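Local coordinates for protein beta sliding clamp (Borrelia burgdorferi, PDB 6DJ8) that probably encircles DNA as a ring-shaped head-to-tail homodimer and tethers DNA polymerases and other proteins to it, making replication processive, at residues 269-274 with 384-389; 363-368 with 373-378. All coordinates share one frame; numbering follows the deposited sequence. Where two conformers were deposited one is given.

Contact 1: residues 269-274 with 384-389; sequences KSIIPK and THLIMP
Leu-386 is hydrogen-bonded through its main chain to Met-203 of the neighbouring strand 202-211, and its side chain points toward residues 269-274, where it meets Ile-271 and Pro-273. No hydrogen bond spans residues 269-274 and 384-389, so the contact rests on three apolar side chains. Leu-386 CG lies beside the backbone N and anti to the carbonyl carbon (chi1 -54°), and from there the two methyls fork toward different partners. CD1 of Leu-386 approaches Ile-271 CG1 at 4.2 Å, the two side chains meeting at a slant. CD2 of Leu-386 reaches Pro-273 CD at 4.1 Å, where the proline ring and the leucine pass with their directions reversed. The two touched carbons, Ile-271 CG1 and Pro-273 CD, stand 6.0 Å apart, and the fork of Leu-386 fits between them, one methyl to each. Ile-271 turns its CG1 between its own N and carbonyl carbon (chi1 80°), which carries the ethyl arm toward Leu-386 CD1. The arm leaves a turn, residues 269-271, with helical backbone angles but only a weak bond from Ile-272 N to Lys-269 O, 3.5 Å long.

Val-372 touches both Pro-273 and Leu-386, while Met-203 packs against Ile-271. The bound peptide natural product also lies against this region: an apolar side chain of it meets Ile-271, and its backbone meets Met-388. The contact therefore forms part of the surroundings of the peptide site, with Ile-271 shared between ligand and protein. With no directional bond across it, the loop's position against strand 384-387 depends on dispersion and shape, together with exclusion of water from Leu-386 and Ile-271.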
loop_
_atom_site.group_PDB
_atom_site.type_symbol
_atom_site.label_atom_id
_atom_site.label_comp_id
_atom_site.label_asym_id
_atom_site.label_seq_id
_atom_site.Cartn_x
_atom_site.Cartn_y
_atom_site.Cartn_z
ATOM N N LYS A 269 7.896 -20.196 33.704
ATOM C CA LYS A 269 9.211 -20.456 34.289
ATOM C C LYS A 269 9.668 -21.876 34.016
ATOM O O LYS A 269 10.865 -22.118 33.838
ATOM C CB LYS A 269 9.184 -20.222 35.806
ATOM N N SER A 270 8.724 -22.816 33.953
ATOM C CA SER A 270 9.042 -24.228 33.779
ATOM C C SER A 270 9.578 -24.557 32.390
ATOM O O SER A 270 10.227 -25.594 32.231
ATOM C CB SER A 270 7.805 -25.077 34.083
ATOM O OG SER A 270 6.814 -24.912 33.077
ATOM N N ILE A 271 9.300 -23.741 31.367
ATOM C CA ILE A 271 9.774 -24.089 30.025
ATOM C C ILE A 271 11.099 -23.425 29.664
ATOM O O ILE A 271 11.667 -23.745 28.608
ATOM C CB ILE A 271 8.730 -23.765 28.934
ATOM C CG1 ILE A 271 8.759 -22.278 28.575
ATOM C CG2 ILE A 271 7.346 -24.182 29.390
ATOM C CD1 ILE A 271 7.856 -21.912 27.366
ATOM N N ILE A 272 11.606 -22.518 30.492
ATOM C CA ILE A 272 12.902 -21.890 30.244
ATOM C C ILE A 272 13.997 -22.949 30.308
ATOM O O ILE A 272 14.156 -23.611 31.339
ATOM C CB ILE A 272 13.155 -20.743 31.238
ATOM C CG1 ILE A 272 12.106 -19.634 31.031
ATOM C CG2 ILE A 272 14.594 -20.236 31.139
ATOM C CD1 ILE A 272 11.916 -18.702 32.225
ATOM N N PRO A 273 14.768 -23.148 29.242
ATOM C CA PRO A 273 15.848 -24.134 29.303
ATOM C C PRO A 273 16.962 -23.639 30.208
ATOM O O PRO A 273 17.282 -22.449 30.240
ATOM C CB PRO A 273 16.326 -24.292 27.845
ATOM C CG PRO A 273 15.743 -23.109 27.046
ATOM C CD PRO A 273 14.771 -22.411 27.971
ATOM N N LYS A 274 17.546 -24.569 30.959
ATOM C CA LYS A 274 18.596 -24.194 31.896
ATOM C C LYS A 274 19.935 -24.084 31.176
ATOM O O LYS A 274 20.548 -23.012 31.136
ATOM C CB LYS A 274 18.666 -25.205 33.046
ATOM N N THR A 384 14.913 -12.767 26.354
ATOM C CA THR A 384 14.940 -14.128 25.830
ATOM C C THR A 384 13.729 -14.338 24.942
ATOM O O THR A 384 12.612 -13.964 25.317
ATOM C CB THR A 384 14.940 -15.157 26.967
ATOM O OG1 THR A 384 16.137 -15.013 27.716
ATOM C CG2 THR A 384 14.853 -16.564 26.432
ATOM N N HIS A 385 13.943 -14.934 23.773
ATOM C CA HIS A 385 12.850 -15.355 22.907
ATOM C C HIS A 385 12.984 -16.839 22.591
ATOM O O HIS A 385 14.056 -17.311 22.184
ATOM C CB HIS A 385 12.788 -14.546 21.612
ATOM C CG HIS A 385 11.529 -14.778 20.839
ATOM N ND1 HIS A 385 10.328 -14.173 21.161
ATOM C CD2 HIS A 385 11.271 -15.598 19.790
ATOM C CE1 HIS A 385 9.397 -14.581 20.315
ATOM N NE2 HIS A 385 9.945 -15.442 19.470
ATOM N N LEU A 386 11.888 -17.558 22.775
ATOM C CA LEU A 386 11.822 -18.996 22.588
ATOM C C LEU A 386 10.862 -19.302 21.456
ATOM O O LEU A 386 9.809 -18.665 21.340
ATOM C CB LEU A 386 11.360 -19.694 23.868
ATOM C CG LEU A 386 12.152 -19.391 25.144
ATOM C CD1 LEU A 386 11.504 -20.074 26.359
ATOM C CD2 LEU A 386 13.627 -19.828 25.024
ATOM N N ILE A 387 11.227 -20.276 20.629
ATOM C CA ILE A 387 10.388 -20.740 19.537
ATOM C C ILE A 387 10.370 -22.258 19.579
ATOM O O ILE A 387 11.429 -22.897 19.515
ATOM C CB ILE A 387 10.892 -20.243 18.168
ATOM C CG1 ILE A 387 10.966 -18.715 18.150
ATOM C CG2 ILE A 387 9.986 -20.756 17.061
ATOM C CD1 ILE A 387 11.658 -18.138 16.918
ATOM N N MET A 388 9.181 -22.832 19.684
ATOM C CA MET A 388 9.073 -24.284 19.646
ATOM C C MET A 388 9.265 -24.758 18.207
ATOM O O MET A 388 8.694 -24.165 17.280
ATOM C CB MET A 388 7.727 -24.753 20.205
ATOM C CG MET A 388 7.661 -26.250 20.508
ATOM S SD MET A 388 8.772 -26.782 21.835
ATOM C CE MET A 388 8.402 -28.539 21.967
ATOM N N PRO A 389 10.084 -25.773 17.972
ATOM C CA PRO A 389 10.229 -26.291 16.612
ATOM C C PRO A 389 8.950 -26.963 16.151
ATOM O O PRO A 389 8.123 -27.411 16.947
ATOM C CB PRO A 389 11.382 -27.301 16.716
ATOM C CG PRO A 389 11.369 -27.744 18.148
ATOM C CD PRO A 389 10.972 -26.495 18.902
#

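Contact 2: residues 363-368 with 373-378; sequences IEIQFN and LKLSEP
Glu-364 and Ser-376 form one rung of an antiparallel beta hairpin in the C-terminal domain, strand 363-367 running against strand 373-376 with 158° between their directions. Their main chains bond reciprocally: Glu-364 N gives to Ser-376 O at 2.8 Å, and Ser-376 N returns to Glu-364 O at 3.1 Å. The next hydrogen-bonded pair repeats this, Gln-366 N reaching Lys-374 O at 3.0 Å and Lys-374 N reaching Gln-366 O at 2.8 Å. Between them Ile-365 faces Leu-375 as a non-hydrogen-bonded pair, and in CA-H...O contacts the CA-H of Ile-365 points at Lys-374 O and that of Leu-375 at Glu-364 O.

The polar side chains of these rungs share one face of the sheet. Ser-376 OG, set between its backbone N and carbonyl carbon (chi1 53°), donates to Glu-364 OE1 at 2.8 Å. It arrives on the anti side of the carboxylate, 34° out of its plane. The same OE1 lies near Glu-377 O, but both are acceptors and no bond joins them. Gln-366 and Lys-374 run side by side, and the lysine bends at its far end, yet Lys-374 NZ offers Gln-366 OE1 only a weak bond of 3.4 Å. The charge of Glu-377 is met elsewhere, by a salt bridge from its OE2 to Arg-166.

The other edge of strand 363-367 is bonded to strand 278-283, through Val-282, Ser-280 and Asn-278. Ile-365 O also takes a bond from Ser-280 OG, and Phe-367 O one from Asn-278 ND2. On the apolar face helix 348-355 covers Ile-363, Ile-365 and Leu-375. There Ile-365 CG2 sits 3.7 Å from Leu-373 CG, and Leu-373 CD1 comes obliquely to the Phe-367 ring, 3.5 Å from its CD1.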
loop_
_atom_site.group_PDB
_atom_site.type_symbol
_atom_site.label_atom_id
_atom_site.label_comp_id
_atom_site.label_asym_id
_atom_site.label_seq_id
_atom_site.Cartn_x
_atom_site.Cartn_y
_atom_site.Cartn_z
ATOM N N ILE A 363 23.416 -12.625 16.556
ATOM C CA ILE A 363 22.348 -13.202 17.362
ATOM C C ILE A 363 22.781 -14.583 17.838
ATOM O O ILE A 363 23.395 -15.346 17.083
ATOM C CB ILE A 363 21.027 -13.266 16.567
ATOM C CG1 ILE A 363 19.891 -13.787 17.440
ATOM C CG2 ILE A 363 21.187 -14.134 15.335
ATOM C CD1 ILE A 363 18.527 -13.826 16.716
ATOM N N GLU A 364 22.468 -14.905 19.092
ATOM C CA GLU A 364 22.725 -16.241 19.614
ATOM C C GLU A 364 21.482 -17.094 19.410
ATOM O O GLU A 364 20.367 -16.662 19.719
ATOM C CB GLU A 364 23.097 -16.196 21.101
ATOM C CG GLU A 364 24.099 -15.120 21.479
ATOM C CD GLU A 364 24.272 -15.000 22.992
ATOM O OE1 GLU A 364 23.297 -14.602 23.663
ATOM O OE2 GLU A 364 25.366 -15.287 23.504
ATOM N N ILE A 365 21.674 -18.289 18.858
ATOM C CA ILE A 365 20.605 -19.264 18.666
ATOM C C ILE A 365 21.089 -20.560 19.301
ATOM O O ILE A 365 22.085 -21.148 18.850
ATOM C CB ILE A 365 20.256 -19.476 17.193
ATOM C CG1 ILE A 365 19.820 -18.152 16.557
ATOM C CG2 ILE A 365 19.164 -20.535 17.074
ATOM C CD1 ILE A 365 19.768 -18.188 15.039
ATOM N N GLN A 366 20.408 -20.993 20.358
ATOM C CA GLN A 366 20.829 -22.140 21.146
ATOM C C GLN A 366 19.636 -23.062 21.348
ATOM O O GLN A 366 18.485 -22.615 21.372
ATOM C CB GLN A 366 21.381 -21.689 22.489
ATOM C CG GLN A 366 22.428 -20.605 22.355
ATOM C CD GLN A 366 22.843 -20.027 23.686
ATOM O OE1 GLN A 366 22.281 -20.367 24.724
ATOM N NE2 GLN A 366 23.844 -19.160 23.664
ATOM N N PHE A 367 19.917 -24.352 21.502
ATOM C CA PHE A 367 18.852 -25.332 21.661
ATOM C C PHE A 367 19.437 -26.649 22.144
ATOM O O PHE A 367 20.603 -26.963 21.895
ATOM C CB PHE A 367 18.099 -25.591 20.356
ATOM C CG PHE A 367 18.965 -26.096 19.251
ATOM C CD1 PHE A 367 19.705 -25.223 18.467
ATOM C CD2 PHE A 367 19.050 -27.461 18.996
ATOM C CE1 PHE A 367 20.510 -25.708 17.429
ATOM C CE2 PHE A 367 19.847 -27.951 17.967
ATOM C CZ PHE A 367 20.582 -27.076 17.188
ATOM N N ASN A 368 18.600 -27.415 22.826
ATOM C CA ASN A 368 18.828 -28.833 23.026
ATOM C C ASN A 368 18.087 -29.592 21.937
ATOM O O ASN A 368 17.012 -29.168 21.502
ATOM C CB ASN A 368 18.355 -29.265 24.409
ATOM C CG ASN A 368 19.265 -28.765 25.505
ATOM O OD1 ASN A 368 20.490 -28.867 25.397
ATOM N ND2 ASN A 368 18.680 -28.218 26.562
ATOM N N LEU A 373 13.963 -23.690 20.690
ATOM C CA LEU A 373 15.023 -22.824 20.202
ATOM C C LEU A 373 15.011 -21.529 21.006
ATOM O O LEU A 373 13.953 -20.915 21.192
ATOM C CB LEU A 373 14.806 -22.531 18.715
ATOM C CG LEU A 373 15.998 -22.218 17.832
ATOM C CD1 LEU A 373 16.838 -23.456 17.705
ATOM C CD2 LEU A 373 15.530 -21.751 16.464
ATOM N N LYS A 374 16.178 -21.113 21.481
ATOM C CA LYS A 374 16.301 -19.891 22.263
ATOM C C LYS A 374 17.088 -18.856 21.480
ATOM O O LYS A 374 18.189 -19.140 20.992
ATOM C CB LYS A 374 16.978 -20.148 23.606
ATOM C CG LYS A 374 17.254 -18.872 24.393
ATOM C CD LYS A 374 17.634 -19.201 25.844
ATOM C CE LYS A 374 19.140 -19.333 26.016
ATOM N NZ LYS A 374 19.876 -18.125 25.555
ATOM N N LEU A 375 16.509 -17.669 21.349
ATOM C CA LEU A 375 17.139 -16.542 20.680
ATOM C C LEU A 375 17.468 -15.465 21.691
ATOM O O LEU A 375 16.606 -15.084 22.488
ATOM C CB LEU A 375 16.220 -15.942 19.609
ATOM C CG LEU A 375 16.081 -16.576 18.233
ATOM C CD1 LEU A 375 15.861 -18.054 18.330
ATOM C CD2 LEU A 375 14.907 -15.870 17.439
ATOM N N SER A 376 18.684 -14.937 21.615
ATOM C CA SER A 376 19.098 -13.868 22.502
ATOM C C SER A 376 20.194 -13.056 21.834
ATOM O O SER A 376 20.816 -13.487 20.856
ATOM C CB SER A 376 19.597 -14.430 23.835
ATOM O OG SER A 376 20.597 -15.400 23.594
ATOM N N GLU A 377 20.439 -11.881 22.399
ATOM C CA GLU A 377 21.503 -10.951 22.060
ATOM C C GLU A 377 22.709 -11.232 22.950
ATOM O O GLU A 377 22.540 -11.500 24.145
ATOM C CB GLU A 377 21.045 -9.505 22.252
ATOM C CG GLU A 377 20.086 -9.007 21.181
ATOM C CD GLU A 377 19.471 -7.640 21.483
ATOM O OE1 GLU A 377 19.325 -7.301 22.675
ATOM O OE2 GLU A 377 19.114 -6.910 20.528
ATOM N N PRO A 378 23.912 -11.239 22.370
ATOM C CA PRO A 378 25.124 -11.347 23.193
ATOM C C PRO A 378 25.198 -10.197 24.184
ATOM O O PRO A 378 24.897 -9.048 23.855
ATOM C CB PRO A 378 26.271 -11.290 22.177
ATOM C CG PRO A 378 25.672 -11.849 20.910
ATOM C CD PRO A 378 24.259 -11.301 20.937
#

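From the N terminus, residues 269-274 come first, in the loop leading from strand 254-259 to strand 278-283. The chain then builds much of the C-terminal domain before strand 363-367 and its return, strand 373-376; contact 2 closes this hairpin across four intervening residues. Contact 1 closes last, when strand 383-387 brings 384-389 back to the starting loop, spanning 109 residues and enclosing contact 2. Strand 373-376 lies between 363-367 and 383-387; to the latter it is tied by probable hydrogen bonds from Leu-375 N to His-385 O and from Ile-387 N to Leu-373 O. Strand 383-387 in turn joins strand 202-211 of the central domain, so the sheet runs from there into the C-terminal domain.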